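Local coordinates for protein 3-hydroxyisobutyrate dehydrogenase (PDB 2CVZ) that probably catalyses the NADP-dependent oxidation of 3-hydroxyisobutyrate, a step of valine catabolism, at residues C[15-20]-C[37-42]; C[96-101]-C[156-161]; C[171-176]-C[258-263]; C[195-200]-C[213-218]. All coordinates share one frame; numbering follows the deposited sequence.

Contact 1. Residues C[15-20]-C[37-42]; sequences PMAGHL and LRHQEE
H39 NE2 reaches helix 13-23, where it is hydrogen-bonded to Y14 O and touches A17 and G18. G18 N lies 3.2 Å from H39 NE2, near the plane of the ring, but the angle is too poor for a hydrogen bond. G18 N makes a weak bond back to P15 O. The setting is the Rossmann fold. The start of helix 13-23 carries the end of what is probably the GxGxxG turn, and helix 34-43 follows the next strand, 26-29. With chi1 at -166°, CG lies beside the carbonyl carbon, and the imidazole reaches out from helix 34-43 with its NE2–CE1 side leading. The other ring nitrogen, ND1, is hydrogen-bonded to S45 OG, and the two bonds should fix the rotation of the ring. The Y14 ring meets H39 edge to face. Without the imidazole, as with an alanine here, Y14 O and S45 OG would probably lose their shared partner, and a gap would be left beside A17. The A17 methyl points at H39, but approaches the ring obliquely: CB is 3.4 Å from H39 NE2 and 3.7 Å from H39 CE1. H39 CE1 lies 3.6 Å from A17 O.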
loop_
_atom_site.group_PDB
_atom_site.type_symbol
_atom_site.label_atom_id
_atom_site.label_comp_id
_atom_site.label_asym_id
_atom_site.label_seq_id
_atom_site.Cartn_x
_atom_site.Cartn_y
_atom_site.Cartn_z
ATOM N N PRO C 15 -24.406 -22.932 -17.997
ATOM C CA PRO C 15 -23.924 -23.099 -19.375
ATOM C C PRO C 15 -22.901 -24.228 -19.527
ATOM O O PRO C 15 -22.898 -24.936 -20.533
ATOM C CB PRO C 15 -23.346 -21.722 -19.712
ATOM C CG PRO C 15 -22.920 -21.189 -18.372
ATOM C CD PRO C 15 -24.066 -21.593 -17.481
HETATM N N MSE C 16 -22.040 -24.399 -18.528
HETATM C CA MSE C 16 -21.035 -25.458 -18.578
HETATM C C MSE C 16 -21.689 -26.823 -18.723
HETATM O O MSE C 16 -21.287 -27.633 -19.565
HETATM C CB MSE C 16 -20.177 -25.433 -17.313
HETATM C CG MSE C 16 -19.200 -24.281 -17.265
HETATM SE SE MSE C 16 -18.318 -24.174 -15.547
HETATM C CE MSE C 16 -17.167 -25.708 -15.699
ATOM N N ALA C 17 -22.698 -27.077 -17.896
ATOM C CA ALA C 17 -23.410 -28.346 -17.937
ATOM C C ALA C 17 -24.162 -28.460 -19.256
ATOM O O ALA C 17 -24.477 -29.559 -19.706
ATOM C CB ALA C 17 -24.380 -28.443 -16.766
ATOM N N GLY C 18 -24.456 -27.316 -19.867
ATOM C CA GLY C 18 -25.156 -27.323 -21.139
ATOM C C GLY C 18 -24.290 -27.958 -22.213
ATOM O O GLY C 18 -24.772 -28.745 -23.033
ATOM N N HIS C 19 -23.006 -27.616 -22.217
ATOM C CA HIS C 19 -22.090 -28.186 -23.197
ATOM C C HIS C 19 -21.982 -29.693 -23.003
ATOM O O HIS C 19 -21.957 -30.451 -23.974
ATOM C CB HIS C 19 -20.718 -27.522 -23.087
ATOM C CG HIS C 19 -20.687 -26.141 -23.659
ATOM N ND1 HIS C 19 -20.742 -25.901 -25.015
ATOM C CD2 HIS C 19 -20.682 -24.926 -23.061
ATOM C CE1 HIS C 19 -20.774 -24.597 -25.229
ATOM N NE2 HIS C 19 -20.739 -23.983 -24.059
ATOM N N LEU C 20 -21.937 -30.125 -21.747
ATOM C CA LEU C 20 -21.855 -31.549 -21.446
ATOM C C LEU C 20 -23.124 -32.272 -21.890
ATOM O O LEU C 20 -23.061 -33.358 -22.455
ATOM C CB LEU C 20 -21.669 -31.770 -19.942
ATOM C CG LEU C 20 -20.343 -31.351 -19.307
ATOM C CD1 LEU C 20 -20.440 -31.500 -17.797
ATOM C CD2 LEU C 20 -19.214 -32.210 -19.856
ATOM N N LEU C 37 -34.646 -28.339 -13.638
ATOM C CA LEU C 37 -35.742 -28.628 -14.558
ATOM C C LEU C 37 -35.619 -27.798 -15.829
ATOM O O LEU C 37 -35.804 -28.309 -16.934
ATOM C CB LEU C 37 -37.096 -28.338 -13.895
ATOM C CG LEU C 37 -37.525 -29.237 -12.735
ATOM C CD1 LEU C 37 -38.892 -28.791 -12.238
ATOM C CD2 LEU C 37 -37.574 -30.689 -13.189
ATOM N N ARG C 38 -35.311 -26.515 -15.668
ATOM C CA ARG C 38 -35.156 -25.619 -16.801
ATOM C C ARG C 38 -34.000 -26.065 -17.692
ATOM O O ARG C 38 -34.059 -25.994 -18.912
ATOM C CB ARG C 38 -34.887 -24.212 -16.265
ATOM C CG ARG C 38 -34.506 -23.230 -17.372
ATOM C CD ARG C 38 -34.641 -21.772 -16.919
ATOM N NE ARG C 38 -33.554 -20.958 -17.471
ATOM C CZ ARG C 38 -32.706 -20.387 -16.596
ATOM N NH1 ARG C 38 -32.867 -20.572 -15.297
ATOM N NH2 ARG C 38 -31.698 -19.635 -17.048
ATOM N N HIS C 39 -32.927 -26.532 -17.060
ATOM C CA HIS C 39 -31.741 -26.981 -17.783
ATOM C C HIS C 39 -32.081 -28.198 -18.646
ATOM O O HIS C 39 -31.630 -28.308 -19.789
ATOM C CB HIS C 39 -30.626 -27.319 -16.782
ATOM C CG HIS C 39 -29.272 -27.465 -17.406
ATOM N ND1 HIS C 39 -28.858 -28.619 -18.035
ATOM C CD2 HIS C 39 -28.241 -26.592 -17.509
ATOM C CE1 HIS C 39 -27.632 -28.451 -18.498
ATOM N NE2 HIS C 39 -27.235 -27.228 -18.193
ATOM N N GLN C 40 -32.879 -29.105 -18.095
ATOM C CA GLN C 40 -33.290 -30.298 -18.825
ATOM C C GLN C 40 -34.065 -29.890 -20.072
ATOM O O GLN C 40 -33.861 -30.442 -21.148
ATOM C CB GLN C 40 -34.170 -31.186 -17.945
ATOM C CG GLN C 40 -34.764 -32.377 -18.682
ATOM C CD GLN C 40 -35.572 -33.282 -17.779
ATOM O OE1 GLN C 40 -35.120 -33.662 -16.698
ATOM N NE2 GLN C 40 -36.770 -33.647 -18.223
ATOM N N GLU C 41 -34.955 -28.915 -19.916
ATOM C CA GLU C 41 -35.761 -28.426 -21.031
ATOM C C GLU C 41 -34.923 -27.683 -22.065
ATOM O O GLU C 41 -35.206 -27.731 -23.263
ATOM C CB GLU C 41 -36.857 -27.488 -20.515
ATOM C CG GLU C 41 -37.882 -28.149 -19.616
ATOM C CD GLU C 41 -38.671 -29.231 -20.330
ATOM O OE1 GLU C 41 -39.202 -28.958 -21.429
ATOM O OE2 GLU C 41 -38.763 -30.352 -19.791
ATOM N N GLU C 42 -33.879 -27.005 -21.604
ATOM C CA GLU C 42 -33.041 -26.230 -22.502
ATOM C C GLU C 42 -31.912 -26.990 -23.197
ATOM O O GLU C 42 -31.575 -26.672 -24.334
ATOM C CB GLU C 42 -32.448 -25.030 -21.756
ATOM C CG GLU C 42 -31.817 -23.990 -22.675
ATOM C CD GLU C 42 -31.267 -22.786 -21.931
ATOM O OE1 GLU C 42 -31.797 -22.453 -20.852
ATOM O OE2 GLU C 42 -30.312 -22.162 -22.439
#

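Contact 2. Residues C[96-101]-C[156-161]; sequences ASRRLA and GPVGAG
V158 is the residue of segment 156-161 that carries this contact, packing against S97, R98 and A101 of helix 94-105. The segment starts at G156, whose backbone angles by themselves call for glycine. P157 then opens a type II beta turn that runs to A160, closed by A160 N bonding to P157 O at 3.0 Å.

V158 directs its side chain's first bond at helix 94-105. CG1 is anti to the backbone N (chi1 173°) and does the touching. It sits 3.9 Å from R98 CA, 4.0 Å from S97 O and 4.1 Å from A101 CB. The R98 side chain is extended from CG to NE, and it slides past V158 in the opposite direction. V158 O is 3.7 Å from R98 CG. A water donates to V158 O at 2.8 Å and accepts a weak bond from R98 NE at 3.2 Å, lying at the guanidinium edge in its plane. The far end of R98 is held by a salt bridge from NH1 to E95.

This turn is where the nucleotide-binding Rossmann domain hands over to the long helix 160-188. G159 is the N-cap of that helix, with a positive phi of 104°. A CB at G159 would lie only 3.1 Å from R98 CZ, so the guanidinium also crowds this position. G159 N is hydrogen-bonded to D113 OD2. Two residues on, G161 N makes a weak bond to D113 OD1, so one carboxylate serves two amides at the start of the helix.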
loop_
_atom_site.group_PDB
_atom_site.type_symbol
_atom_site.label_atom_id
_atom_site.label_comp_id
_atom_site.label_asym_id
_atom_site.label_seq_id
_atom_site.Cartn_x
_atom_site.Cartn_y
_atom_site.Cartn_z
ATOM N N ALA C 96 -7.726 -27.545 1.659
ATOM C CA ALA C 96 -9.010 -28.171 1.945
ATOM C C ALA C 96 -9.366 -29.159 0.839
ATOM O O ALA C 96 -10.007 -30.181 1.086
ATOM C CB ALA C 96 -10.096 -27.112 2.071
ATOM N N SER C 97 -8.943 -28.854 -0.383
ATOM C CA SER C 97 -9.231 -29.726 -1.510
ATOM C C SER C 97 -8.412 -31.003 -1.429
ATOM O O SER C 97 -8.883 -32.066 -1.827
ATOM C CB SER C 97 -8.958 -29.001 -2.830
ATOM O OG SER C 97 -9.873 -27.930 -3.006
ATOM N N ARG C 98 -7.190 -30.905 -0.909
ATOM C CA ARG C 98 -6.340 -32.088 -0.777
ATOM C C ARG C 98 -6.954 -33.064 0.220
ATOM O O ARG C 98 -6.947 -34.274 0.000
ATOM C CB ARG C 98 -4.936 -31.715 -0.302
ATOM C CG ARG C 98 -4.143 -30.878 -1.275
ATOM C CD ARG C 98 -2.678 -30.849 -0.875
ATOM N NE ARG C 98 -1.927 -29.860 -1.638
ATOM C CZ ARG C 98 -1.906 -28.559 -1.365
ATOM N NH1 ARG C 98 -2.591 -28.080 -0.336
ATOM N NH2 ARG C 98 -1.199 -27.735 -2.127
ATOM N N ARG C 99 -7.473 -32.538 1.324
ATOM C CA ARG C 99 -8.091 -33.395 2.326
ATOM C C ARG C 99 -9.336 -34.035 1.734
ATOM O O ARG C 99 -9.633 -35.199 2.000
ATOM C CB ARG C 99 -8.454 -32.592 3.578
ATOM C CG ARG C 99 -7.252 -32.207 4.429
ATOM C CD ARG C 99 -7.690 -31.683 5.787
ATOM N NE ARG C 99 -8.284 -30.352 5.706
ATOM C CZ ARG C 99 -7.585 -29.237 5.518
ATOM N NH1 ARG C 99 -6.265 -29.291 5.395
ATOM N NH2 ARG C 99 -8.206 -28.068 5.456
ATOM N N LEU C 100 -10.063 -33.269 0.926
ATOM C CA LEU C 100 -11.267 -33.782 0.286
ATOM C C LEU C 100 -10.876 -34.926 -0.643
ATOM O O LEU C 100 -11.555 -35.953 -0.702
ATOM C CB LEU C 100 -11.961 -32.673 -0.513
ATOM C CG LEU C 100 -13.190 -33.096 -1.325
ATOM C CD1 LEU C 100 -14.251 -33.664 -0.398
ATOM C CD2 LEU C 100 -13.733 -31.901 -2.090
ATOM N N ALA C 101 -9.772 -34.747 -1.362
ATOM C CA ALA C 101 -9.286 -35.769 -2.282
ATOM C C ALA C 101 -8.996 -37.064 -1.525
ATOM O O ALA C 101 -9.370 -38.147 -1.970
ATOM C CB ALA C 101 -8.027 -35.279 -2.995
ATOM N N GLY C 156 -0.141 -29.470 -12.098
ATOM C CA GLY C 156 0.478 -30.143 -10.968
ATOM C C GLY C 156 -0.450 -31.076 -10.215
ATOM O O GLY C 156 -1.504 -31.448 -10.726
ATOM N N PRO C 157 -0.075 -31.485 -8.993
ATOM C CA PRO C 157 -0.893 -32.382 -8.170
ATOM C C PRO C 157 -2.140 -31.669 -7.649
ATOM O O PRO C 157 -2.328 -30.478 -7.903
ATOM C CB PRO C 157 0.062 -32.776 -7.047
ATOM C CG PRO C 157 0.884 -31.532 -6.872
ATOM C CD PRO C 157 1.187 -31.153 -8.306
ATOM N N VAL C 158 -2.986 -32.398 -6.928
ATOM C CA VAL C 158 -4.208 -31.821 -6.373
ATOM C C VAL C 158 -3.897 -30.534 -5.617
ATOM O O VAL C 158 -2.984 -30.498 -4.789
ATOM C CB VAL C 158 -4.906 -32.807 -5.408
ATOM C CG1 VAL C 158 -6.085 -32.123 -4.714
ATOM C CG2 VAL C 158 -5.384 -34.030 -6.177
ATOM N N GLY C 159 -4.657 -29.482 -5.912
ATOM C CA GLY C 159 -4.455 -28.205 -5.250
ATOM C C GLY C 159 -3.739 -27.182 -6.110
ATOM O O GLY C 159 -3.961 -25.979 -5.965
ATOM N N ALA C 160 -2.887 -27.655 -7.014
ATOM C CA ALA C 160 -2.132 -26.766 -7.891
ATOM C C ALA C 160 -3.045 -25.987 -8.829
ATOM O O ALA C 160 -2.750 -24.850 -9.186
ATOM C CB ALA C 160 -1.112 -27.561 -8.696
ATOM N N GLY C 161 -4.150 -26.607 -9.235
ATOM C CA GLY C 161 -5.082 -25.935 -10.123
ATOM C C GLY C 161 -5.731 -24.762 -9.412
ATOM O O GLY C 161 -5.799 -23.658 -9.951
HETATM O O HOH W 1 -1.318 -32.361 -3.545
#

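Contact 3. Residues C[171-176]-C[258-263]; sequences LLAVNL and EVYEMA
Y260 leaves helix 251-267 with CB directed at helix 160-188, and its ring reaches A173 and L176. CG is anti to the carbonyl carbon (chi1 -85°), which carries the ring over to helix 160-188. Along one side of the ring, CD2 comes within 3.9 Å of A173 CB. CE2 is closer, at 3.4 Å from A173 CB. CZ is 3.4 Å from A173 O. At the tip, Y260 OH donates a hydrogen bond of 2.7 Å to A173 O. The hydroxyl lies in the carbonyl plane, on a lone pair, with a C=O...O angle of 119°.

Both helices belong to the C-terminal, all-helical part of the chain: none of the 81 residues between the two segments is in a strand. Helix 160-188 is its long central helix. L232 and L236 of helix 229-243 also touch the tyrosine, as does A276 of helix 276-284, so the polar bond is made in a buried, largely apolar setting. A phenylalanine in place of Y260 would probably keep much of the ring packing but leave A173 O without its hydroxyl partner.

L176 is one turn further along and crosses the tyrosine at about a right angle. With CG beside the carbonyl carbon, its CB, CG and CD2 all line the hydroxyl. Y260 OH lies 3.6 Å from L176 CB and 3.7 Å from L176 CD2.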
loop_
_atom_site.group_PDB
_atom_site.type_symbol
_atom_site.label_atom_id
_atom_site.label_comp_id
_atom_site.label_asym_id
_atom_site.label_seq_id
_atom_site.Cartn_x
_atom_site.Cartn_y
_atom_site.Cartn_z
ATOM N N LEU C 171 -4.239 -11.388 -10.206
ATOM C CA LEU C 171 -3.679 -10.531 -11.243
ATOM C C LEU C 171 -4.794 -9.735 -11.916
ATOM O O LEU C 171 -4.636 -8.543 -12.185
ATOM C CB LEU C 171 -2.914 -11.354 -12.279
ATOM C CG LEU C 171 -1.689 -12.113 -11.763
ATOM C CD1 LEU C 171 -0.910 -12.667 -12.948
ATOM C CD2 LEU C 171 -0.802 -11.188 -10.940
ATOM N N LEU C 172 -5.919 -10.391 -12.186
ATOM C CA LEU C 172 -7.054 -9.708 -12.800
ATOM C C LEU C 172 -7.479 -8.552 -11.890
ATOM O O LEU C 172 -7.699 -7.430 -12.351
ATOM C CB LEU C 172 -8.219 -10.691 -12.995
ATOM C CG LEU C 172 -9.599 -10.189 -13.453
ATOM C CD1 LEU C 172 -10.342 -9.590 -12.282
ATOM C CD2 LEU C 172 -9.451 -9.174 -14.582
ATOM N N ALA C 173 -7.575 -8.832 -10.593
ATOM C CA ALA C 173 -7.978 -7.822 -9.616
ATOM C C ALA C 173 -7.062 -6.600 -9.651
ATOM O O ALA C 173 -7.527 -5.460 -9.713
ATOM C CB ALA C 173 -7.993 -8.432 -8.209
ATOM N N VAL C 174 -5.758 -6.836 -9.607
ATOM C CA VAL C 174 -4.801 -5.740 -9.650
ATOM C C VAL C 174 -4.900 -4.969 -10.962
ATOM O O VAL C 174 -4.944 -3.739 -10.975
ATOM C CB VAL C 174 -3.360 -6.261 -9.490
ATOM C CG1 VAL C 174 -2.374 -5.165 -9.842
ATOM C CG2 VAL C 174 -3.134 -6.726 -8.063
ATOM N N ASN C 175 -4.930 -5.695 -12.073
ATOM C CA ASN C 175 -5.008 -5.054 -13.378
ATOM C C ASN C 175 -6.235 -4.162 -13.492
ATOM O O ASN C 175 -6.147 -3.019 -13.940
ATOM C CB ASN C 175 -5.043 -6.107 -14.487
ATOM C CG ASN C 175 -3.781 -6.950 -14.534
ATOM O OD1 ASN C 175 -2.779 -6.633 -13.889
ATOM N ND2 ASN C 175 -3.820 -8.025 -15.310
ATOM N N LEU C 176 -7.377 -4.697 -13.074
ATOM C CA LEU C 176 -8.644 -3.982 -13.143
ATOM C C LEU C 176 -8.696 -2.751 -12.248
ATOM O O LEU C 176 -9.134 -1.684 -12.675
ATOM C CB LEU C 176 -9.785 -4.936 -12.781
ATOM C CG LEU C 176 -11.203 -4.367 -12.674
ATOM C CD1 LEU C 176 -11.640 -3.769 -14.007
ATOM C CD2 LEU C 176 -12.151 -5.483 -12.263
ATOM N N GLU C 258 -7.117 -6.019 0.176
ATOM C CA GLU C 258 -7.713 -5.024 1.061
ATOM C C GLU C 258 -8.626 -4.031 0.337
ATOM O O GLU C 258 -9.716 -3.717 0.834
ATOM C CB GLU C 258 -6.618 -4.270 1.827
ATOM C CG GLU C 258 -5.659 -5.175 2.601
ATOM C CD GLU C 258 -6.370 -6.169 3.506
ATOM O OE1 GLU C 258 -7.280 -5.760 4.250
ATOM O OE2 GLU C 258 -6.011 -7.367 3.481
ATOM N N VAL C 259 -8.205 -3.540 -0.829
ATOM C CA VAL C 259 -9.041 -2.588 -1.556
ATOM C C VAL C 259 -10.329 -3.237 -2.063
ATOM O O VAL C 259 -11.391 -2.612 -2.038
ATOM C CB VAL C 259 -8.278 -1.911 -2.735
ATOM C CG1 VAL C 259 -7.035 -1.202 -2.200
ATOM C CG2 VAL C 259 -7.912 -2.931 -3.803
ATOM N N TYR C 260 -10.257 -4.487 -2.516
ATOM C CA TYR C 260 -11.472 -5.152 -2.976
ATOM C C TYR C 260 -12.382 -5.468 -1.795
ATOM O O TYR C 260 -13.598 -5.550 -1.953
ATOM C CB TYR C 260 -11.140 -6.422 -3.770
ATOM C CG TYR C 260 -10.871 -6.125 -5.231
ATOM C CD1 TYR C 260 -11.919 -6.049 -6.152
ATOM C CD2 TYR C 260 -9.580 -5.857 -5.680
ATOM C CE1 TYR C 260 -11.684 -5.712 -7.486
ATOM C CE2 TYR C 260 -9.334 -5.516 -7.009
ATOM C CZ TYR C 260 -10.391 -5.446 -7.904
ATOM O OH TYR C 260 -10.149 -5.108 -9.211
ATOM N N GLU C 261 -11.799 -5.649 -0.610
ATOM C CA GLU C 261 -12.616 -5.902 0.574
ATOM C C GLU C 261 -13.422 -4.630 0.827
ATOM O O GLU C 261 -14.601 -4.692 1.175
ATOM C CB GLU C 261 -11.749 -6.206 1.799
ATOM C CG GLU C 261 -12.569 -6.466 3.071
ATOM C CD GLU C 261 -13.302 -7.801 3.050
ATOM O OE1 GLU C 261 -14.459 -7.859 3.516
ATOM O OE2 GLU C 261 -12.719 -8.801 2.584
HETATM N N MSE C 262 -12.775 -3.481 0.649
HETATM C CA MSE C 262 -13.434 -2.188 0.835
HETATM C C MSE C 262 -14.612 -2.089 -0.123
HETATM O O MSE C 262 -15.713 -1.691 0.260
HETATM C CB MSE C 262 -12.479 -1.036 0.529
HETATM C CG MSE C 262 -11.265 -0.939 1.427
HETATM SE SE MSE C 262 -10.135 0.488 0.805
HETATM C CE MSE C 262 -8.613 0.190 1.986
ATOM N N ALA C 263 -14.366 -2.431 -1.381
ATOM C CA ALA C 263 -15.422 -2.375 -2.380
ATOM C C ALA C 263 -16.581 -3.279 -1.966
ATOM O O ALA C 263 -17.744 -2.885 -2.052
ATOM C CB ALA C 263 -14.876 -2.797 -3.743
#

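Contact 4. Residues C[195-200]-C[213-218]; sequences KALEVI and LIPQRV
The P215 ring turns its CG toward L197, and L197 CD1 meets that atom at 3.8 Å. The R217 guanidinium takes no part in this meeting; L213 CD2 stands 3.6 Å above one of its faces, shifted toward the rim. R217 NH1 is tied down by a salt bridge to D272 and a hydrogen bond to T226.

The contact itself is wholly apolar. L197 CD1 is the one atom from helix 193-200 that does the touching, and it meets two partners. Besides P215 CG, it lies 3.8 Å from I214 CG2. CG of L197 is anti to the carbonyl carbon (chi1 -79°), and CD1 then continues away from CA (chi2 172°), so the branch extends straight toward the other helix. I214 offers its short branch: CG2 is anti to the backbone N and beside the carbonyl carbon. L197 and I214 cross at about a right angle, while L197 and P215 meet at a slant.

P215 is in the first turn of helix 214-219, where a proline costs no backbone bond. That helix includes a wider, pi-type turn at 214-218.

Helix 214-219 lies on helix 160-188, where I214 packs on L176, A179 and L183. Helix 193-200 reaches helix 214-219 through L197, which also touches L219. On the side of helix 193-200 facing a second subunit, E198 forms a salt bridge to K151 of that subunit, and I200 packs on its N168.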
loop_
_atom_site.group_PDB
_atom_site.type_symbol
_atom_site.label_atom_id
_atom_site.label_comp_id
_atom_site.label_asym_id
_atom_site.label_seq_id
_atom_site.Cartn_x
_atom_site.Cartn_y
_atom_site.Cartn_z
ATOM N N LYS C 195 -11.223 7.103 -25.564
ATOM C CA LYS C 195 -10.022 7.309 -26.366
ATOM C C LYS C 195 -8.770 6.854 -25.629
ATOM O O LYS C 195 -7.853 6.295 -26.235
ATOM C CB LYS C 195 -9.898 8.785 -26.759
ATOM C CG LYS C 195 -10.983 9.261 -27.720
ATOM C CD LYS C 195 -10.888 8.530 -29.054
ATOM C CE LYS C 195 -11.902 9.057 -30.063
ATOM N NZ LYS C 195 -13.303 8.835 -29.618
ATOM N N ALA C 196 -8.730 7.094 -24.323
ATOM C CA ALA C 196 -7.584 6.684 -23.522
ATOM C C ALA C 196 -7.441 5.166 -23.598
ATOM O O ALA C 196 -6.337 4.641 -23.754
ATOM C CB ALA C 196 -7.771 7.126 -22.071
ATOM N N LEU C 197 -8.563 4.460 -23.487
ATOM C CA LEU C 197 -8.541 3.004 -23.552
ATOM C C LEU C 197 -8.128 2.514 -24.932
ATOM O O LEU C 197 -7.474 1.475 -25.054
ATOM C CB LEU C 197 -9.908 2.431 -23.169
ATOM C CG LEU C 197 -10.132 2.405 -21.654
ATOM C CD1 LEU C 197 -11.560 2.006 -21.322
ATOM C CD2 LEU C 197 -9.139 1.425 -21.030
ATOM N N GLU C 198 -8.497 3.256 -25.970
ATOM C CA GLU C 198 -8.115 2.855 -27.318
ATOM C C GLU C 198 -6.589 2.850 -27.389
ATOM O O GLU C 198 -5.987 1.932 -27.942
ATOM C CB GLU C 198 -8.674 3.827 -28.360
ATOM C CG GLU C 198 -8.627 3.282 -29.786
ATOM C CD GLU C 198 -9.021 4.311 -30.830
ATOM O OE1 GLU C 198 -9.882 5.167 -30.531
ATOM O OE2 GLU C 198 -8.478 4.251 -31.954
ATOM N N VAL C 199 -5.968 3.876 -26.816
ATOM C CA VAL C 199 -4.512 3.981 -26.823
ATOM C C VAL C 199 -3.883 2.896 -25.950
ATOM O O VAL C 199 -2.984 2.177 -26.387
ATOM C CB VAL C 199 -4.046 5.373 -26.320
ATOM C CG1 VAL C 199 -2.521 5.412 -26.212
ATOM C CG2 VAL C 199 -4.533 6.457 -27.272
ATOM N N ILE C 200 -4.364 2.774 -24.717
ATOM C CA ILE C 200 -3.840 1.771 -23.797
ATOM C C ILE C 200 -3.943 0.363 -24.369
ATOM O O ILE C 200 -3.010 -0.426 -24.249
ATOM C CB ILE C 200 -4.579 1.822 -22.443
ATOM C CG1 ILE C 200 -4.281 3.150 -21.748
ATOM C CG2 ILE C 200 -4.150 0.651 -21.555
ATOM C CD1 ILE C 200 -5.169 3.422 -20.541
ATOM N N LEU C 213 -13.231 -5.800 -20.300
ATOM C CA LEU C 213 -14.130 -5.574 -19.173
ATOM C C LEU C 213 -14.559 -4.126 -18.996
ATOM O O LEU C 213 -15.749 -3.822 -18.970
ATOM C CB LEU C 213 -13.492 -6.070 -17.872
ATOM C CG LEU C 213 -13.260 -7.577 -17.724
ATOM C CD1 LEU C 213 -12.613 -7.867 -16.374
ATOM C CD2 LEU C 213 -14.585 -8.313 -17.835
ATOM N N ILE C 214 -13.583 -3.229 -18.878
ATOM C CA ILE C 214 -13.873 -1.820 -18.665
ATOM C C ILE C 214 -14.633 -1.132 -19.801
ATOM O O ILE C 214 -15.621 -0.440 -19.560
ATOM C CB ILE C 214 -12.573 -1.046 -18.352
ATOM C CG1 ILE C 214 -11.927 -1.630 -17.087
ATOM C CG2 ILE C 214 -12.875 0.430 -18.149
ATOM C CD1 ILE C 214 -10.596 -1.001 -16.707
ATOM N N PRO C 215 -14.187 -1.306 -21.053
ATOM C CA PRO C 215 -14.905 -0.648 -22.148
ATOM C C PRO C 215 -16.355 -1.110 -22.266
ATOM O O PRO C 215 -17.261 -0.300 -22.454
ATOM C CB PRO C 215 -14.091 -1.035 -23.383
ATOM C CG PRO C 215 -12.715 -1.252 -22.845
ATOM C CD PRO C 215 -12.982 -1.991 -21.554
ATOM N N GLN C 216 -16.561 -2.416 -22.144
ATOM C CA GLN C 216 -17.884 -3.014 -22.278
ATOM C C GLN C 216 -18.825 -2.868 -21.081
ATOM O O GLN C 216 -20.043 -2.812 -21.254
ATOM C CB GLN C 216 -17.749 -4.506 -22.615
ATOM C CG GLN C 216 -16.957 -4.806 -23.888
ATOM C CD GLN C 216 -15.454 -4.645 -23.713
ATOM O OE1 GLN C 216 -14.967 -4.354 -22.619
ATOM N NE2 GLN C 216 -14.708 -4.846 -24.799
ATOM N N ARG C 217 -18.273 -2.797 -19.872
ATOM C CA ARG C 217 -19.113 -2.701 -18.682
ATOM C C ARG C 217 -19.164 -1.348 -17.992
ATOM O O ARG C 217 -20.215 -0.949 -17.492
ATOM C CB ARG C 217 -18.684 -3.747 -17.656
ATOM C CG ARG C 217 -18.573 -5.129 -18.233
ATOM C CD ARG C 217 -18.373 -6.176 -17.164
ATOM N NE ARG C 217 -18.269 -7.495 -17.772
ATOM C CZ ARG C 217 -18.488 -8.637 -17.133
ATOM N NH1 ARG C 217 -18.826 -8.632 -15.849
ATOM N NH2 ARG C 217 -18.380 -9.784 -17.789
ATOM N N VAL C 218 -18.038 -0.647 -17.958
ATOM C CA VAL C 218 -17.976 0.641 -17.280
ATOM C C VAL C 218 -18.344 1.843 -18.145
ATOM O O VAL C 218 -19.234 2.617 -17.794
ATOM C CB VAL C 218 -16.572 0.873 -16.685
ATOM C CG1 VAL C 218 -16.549 2.173 -15.897
ATOM C CG2 VAL C 218 -16.184 -0.306 -15.800
#

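In the fold
Contacts 1 and 2 lie in or at the edge of the Rossmann domain, their centres 28 Å apart. The side chains of A17 and S97 are each about 10 Å from the bound NADPH. Helix 160-188 runs from contact 2 to contact 3, whose centres are 25 Å apart. L176, in contact 3, is about 11 Å from the cofactor. Contact 4 is nested in the chain loop closed by contact 3, and these two meet directly: L176 CD1 packs on I214 CG1 at 3.8 Å. Both also touch the second subunit. Contacts 1 and 3 lie on opposite sides of the chain's centre, with centres 32 Å apart.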